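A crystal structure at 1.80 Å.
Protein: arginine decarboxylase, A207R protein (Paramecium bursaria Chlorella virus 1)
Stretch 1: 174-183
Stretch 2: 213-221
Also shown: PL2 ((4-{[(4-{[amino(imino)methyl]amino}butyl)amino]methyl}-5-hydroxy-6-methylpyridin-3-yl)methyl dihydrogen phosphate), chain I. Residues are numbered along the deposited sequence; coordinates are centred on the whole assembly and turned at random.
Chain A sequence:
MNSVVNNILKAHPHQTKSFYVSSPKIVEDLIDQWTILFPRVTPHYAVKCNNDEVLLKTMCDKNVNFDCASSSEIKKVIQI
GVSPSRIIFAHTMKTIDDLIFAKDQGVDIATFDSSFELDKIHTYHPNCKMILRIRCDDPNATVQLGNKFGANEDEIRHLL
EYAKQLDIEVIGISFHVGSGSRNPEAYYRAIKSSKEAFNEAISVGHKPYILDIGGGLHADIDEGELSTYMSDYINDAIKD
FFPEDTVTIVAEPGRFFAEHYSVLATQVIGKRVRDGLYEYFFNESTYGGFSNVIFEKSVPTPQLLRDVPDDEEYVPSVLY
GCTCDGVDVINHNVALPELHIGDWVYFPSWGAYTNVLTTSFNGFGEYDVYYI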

# COMPACT_ATOMS: atom_id res chain seq x y z
N SER A 174 17.53 -23.30 -4.03
CA SER A 174 16.67 -22.37 -4.75
C SER A 174 17.35 -21.02 -4.94
O SER A 174 18.35 -20.71 -4.29
CB SER A 174 15.35 -22.18 -4.01
OG SER A 174 15.53 -21.39 -2.86
N PHE A 175 16.78 -20.21 -5.82
CA PHE A 175 17.19 -18.83 -5.98
C PHE A 175 15.98 -18.08 -6.51
O PHE A 175 15.05 -18.70 -7.02
CB PHE A 175 18.38 -18.72 -6.96
CG PHE A 175 18.09 -19.26 -8.35
CD1 PHE A 175 17.46 -18.46 -9.32
CD2 PHE A 175 18.47 -20.56 -8.71
CE1 PHE A 175 17.19 -18.96 -10.61
CE2 PHE A 175 18.21 -21.06 -10.00
CZ PHE A 175 17.58 -20.25 -10.94
N HIS A 176 16.01 -16.76 -6.39
CA HIS A 176 15.08 -15.92 -7.12
C HIS A 176 15.89 -14.77 -7.67
O HIS A 176 16.49 -14.01 -6.90
CB HIS A 176 13.96 -15.42 -6.21
CG HIS A 176 12.76 -14.95 -6.97
ND1 HIS A 176 12.86 -14.18 -8.11
CD2 HIS A 176 11.43 -15.14 -6.76
CE1 HIS A 176 11.64 -13.90 -8.56
NE2 HIS A 176 10.76 -14.47 -7.76
N VAL A 177 15.95 -14.66 -9.00
CA VAL A 177 16.77 -13.62 -9.63
C VAL A 177 16.19 -12.23 -9.42
O VAL A 177 16.90 -11.23 -9.58
CB VAL A 177 16.98 -13.88 -11.14
CG1 VAL A 177 17.63 -15.23 -11.35
CG2 VAL A 177 15.66 -13.76 -11.91
N GLY A 178 14.92 -12.15 -9.07
CA GLY A 178 14.23 -10.88 -8.96
C GLY A 178 12.88 -10.96 -9.66
O GLY A 178 12.71 -11.74 -10.60
N SER A 179 11.93 -10.16 -9.18
CA SER A 179 10.59 -10.17 -9.74
C SER A 179 10.53 -9.32 -11.01
O SER A 179 10.95 -8.15 -11.00
CB SER A 179 9.57 -9.70 -8.69
OG SER A 179 8.24 -10.04 -9.11
N GLY A 180 10.01 -9.90 -12.09
CA GLY A 180 9.91 -9.22 -13.38
C GLY A 180 11.25 -9.24 -14.09
O GLY A 180 11.88 -8.19 -14.29
N SER A 181 11.68 -10.43 -14.48
CA SER A 181 12.98 -10.62 -15.11
C SER A 181 12.82 -10.98 -16.59
O SER A 181 12.00 -11.83 -16.94
CB SER A 181 13.75 -11.74 -14.41
OG SER A 181 14.98 -11.98 -15.07
N ARG A 182 13.60 -10.29 -17.42
CA ARG A 182 13.66 -10.57 -18.85
C ARG A 182 15.13 -10.76 -19.27
O ARG A 182 15.52 -10.46 -20.39
CB ARG A 182 12.98 -9.44 -19.64
CG ARG A 182 11.50 -9.29 -19.32
CD ARG A 182 10.79 -8.54 -20.43
NE ARG A 182 9.33 -8.62 -20.36
CZ ARG A 182 8.56 -7.79 -19.67
NH1 ARG A 182 9.10 -6.79 -18.97
NH2 ARG A 182 7.24 -7.92 -19.69
N ASN A 183 15.92 -11.29 -18.35
CA ASN A 183 17.34 -11.51 -18.57
C ASN A 183 17.65 -13.01 -18.51
O ASN A 183 17.83 -13.56 -17.41
CB ASN A 183 18.12 -10.75 -17.48
CG ASN A 183 19.64 -10.94 -17.57
OD1 ASN A 183 20.38 -10.35 -16.79
ND2 ASN A 183 20.10 -11.73 -18.51
N ILE A 213 14.00 -22.99 -9.34
CA ILE A 213 14.49 -21.83 -10.09
C ILE A 213 13.72 -20.53 -9.78
O ILE A 213 13.92 -19.52 -10.45
CB ILE A 213 14.50 -22.08 -11.63
CG1 ILE A 213 13.08 -22.35 -12.12
CG2 ILE A 213 15.49 -23.21 -12.00
CD1 ILE A 213 12.91 -22.19 -13.66
N GLY A 214 12.86 -20.57 -8.76
CA GLY A 214 12.18 -19.36 -8.28
C GLY A 214 11.20 -18.78 -9.28
O GLY A 214 10.65 -19.52 -10.10
N GLY A 215 10.98 -17.46 -9.22
CA GLY A 215 10.01 -16.79 -10.10
C GLY A 215 10.62 -15.77 -11.05
O GLY A 215 11.79 -15.89 -11.45
N GLY A 216 9.83 -14.76 -11.41
CA GLY A 216 10.33 -13.63 -12.19
C GLY A 216 9.91 -13.58 -13.64
O GLY A 216 9.93 -12.51 -14.25
N LEU A 217 9.55 -14.73 -14.20
CA LEU A 217 9.25 -14.81 -15.64
C LEU A 217 7.91 -14.18 -16.02
O LEU A 217 6.90 -14.34 -15.30
CB LEU A 217 9.28 -16.27 -16.11
CG LEU A 217 10.58 -17.04 -15.92
CD1 LEU A 217 10.34 -18.49 -16.35
CD2 LEU A 217 11.72 -16.44 -16.71
N HIS A 218 7.91 -13.46 -17.13
CA HIS A 218 6.67 -12.95 -17.72
C HIS A 218 6.16 -13.91 -18.78
O HIS A 218 6.95 -14.58 -19.47
CB HIS A 218 6.92 -11.62 -18.43
CG HIS A 218 7.05 -10.46 -17.50
ND1 HIS A 218 8.27 -10.06 -16.99
CD2 HIS A 218 6.13 -9.61 -17.01
CE1 HIS A 218 8.08 -9.00 -16.22
NE2 HIS A 218 6.80 -8.70 -16.22
N ALA A 219 4.85 -13.96 -18.93
CA ALA A 219 4.26 -14.60 -20.09
C ALA A 219 4.11 -13.53 -21.17
O ALA A 219 3.04 -12.97 -21.34
CB ALA A 219 2.91 -15.21 -19.72
N ASP A 220 5.19 -13.25 -21.90
CA ASP A 220 5.18 -12.19 -22.92
C ASP A 220 4.58 -12.71 -24.23
O ASP A 220 5.12 -13.61 -24.85
CB ASP A 220 6.62 -11.67 -23.16
CG ASP A 220 7.11 -10.76 -22.04
OD1 ASP A 220 6.29 -9.98 -21.49
OD2 ASP A 220 8.31 -10.83 -21.69
N ILE A 221 3.47 -12.11 -24.64
CA ILE A 221 2.73 -12.56 -25.81
C ILE A 221 2.86 -11.53 -26.92
O ILE A 221 2.59 -10.34 -26.71
CB ILE A 221 1.23 -12.72 -25.45
CG1 ILE A 221 1.08 -13.81 -24.37
CG2 ILE A 221 0.38 -13.04 -26.72
CD1 ILE A 221 -0.17 -13.64 -23.54
N1 PL2 I . 8.82 -16.97 -5.16
C2 PL2 I . 9.25 -16.17 -4.17
C2A PL2 I . 9.97 -16.76 -2.94
C3 PL2 I . 9.04 -14.79 -4.29
O3 PL2 I . 9.51 -13.99 -3.29
C4 PL2 I . 8.40 -14.23 -5.42
C4A PL2 I . 8.14 -12.71 -5.59
C5 PL2 I . 7.98 -15.14 -6.41
C6 PL2 I . 8.20 -16.50 -6.24
P PL2 I . 7.11 -13.51 -9.85
N PL2 I . 9.13 -11.87 -4.87
CA PL2 I . 8.51 -10.66 -4.32
CG PL2 I . 7.28 -8.51 -4.85
OP2 PL2 I . 7.87 -12.29 -10.57
OP3 PL2 I . 5.58 -13.02 -9.62
OP1 PL2 I . 7.18 -14.76 -10.67
OP4 PL2 I . 7.83 -13.62 -8.42
C5M PL2 I . 7.27 -14.64 -7.68
CB PL2 I . 7.83 -9.82 -5.42
CD PL2 I . 6.63 -7.65 -5.96
NE PL2 I . 6.06 -6.47 -5.29
CZ PL2 I . 5.17 -5.61 -5.81
NH2 PL2 I . 4.72 -4.58 -5.06
NH1 PL2 I . 4.73 -5.77 -7.07
O HOH W 1 14.74 -16.87 -10.42
O HOH W 2 10.31 -13.20 -18.61

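Three consecutive glycines, G214 to G216, let one loop run close against the other, and both loops bind the phosphate of PL2. None has room for a CB: at G214 it would clash with F175 O, at G215 with H176 NE2 and PL2 OP1, at G216 with G178 O. The bare backbone instead offers G216 N to PL2 OP1 (2.8 Å), while the facing loop supplies H176 NE2 to PL2 OP4 (3.1 Å) and S179 OG to PL2 OP2 (2.7 Å). The H176 ND1 accepts a hydrogen bond from G178 N at 3.0 Å, which leaves NE2 as the donor to the phosphate, and one ring face lies against G215 N.

Neither stretch forms a regular helix or strand, and direct backbone hydrogen bonding between them is sparse: S181 N donates to G216 O at 2.7 Å, nearly straight. Water fills the gaps. One molecule accepts from V177 N and donates to I213 O and G215 O; another donates to S181 O and accepts from H218 N.

At one end, F175 lays a ring face over I213 CA, and its CZ meets I213 CB at 3.6 Å, a buried apolar contact. At the other, exposed R182 stacks its guanidinium flat on H218, planes 11° apart, leaving its edge free for a two-pronged salt bridge: R182 NE to D220 OD2 at 2.8 Å and R182 NH2 to D220 OD1 at 2.9 Å.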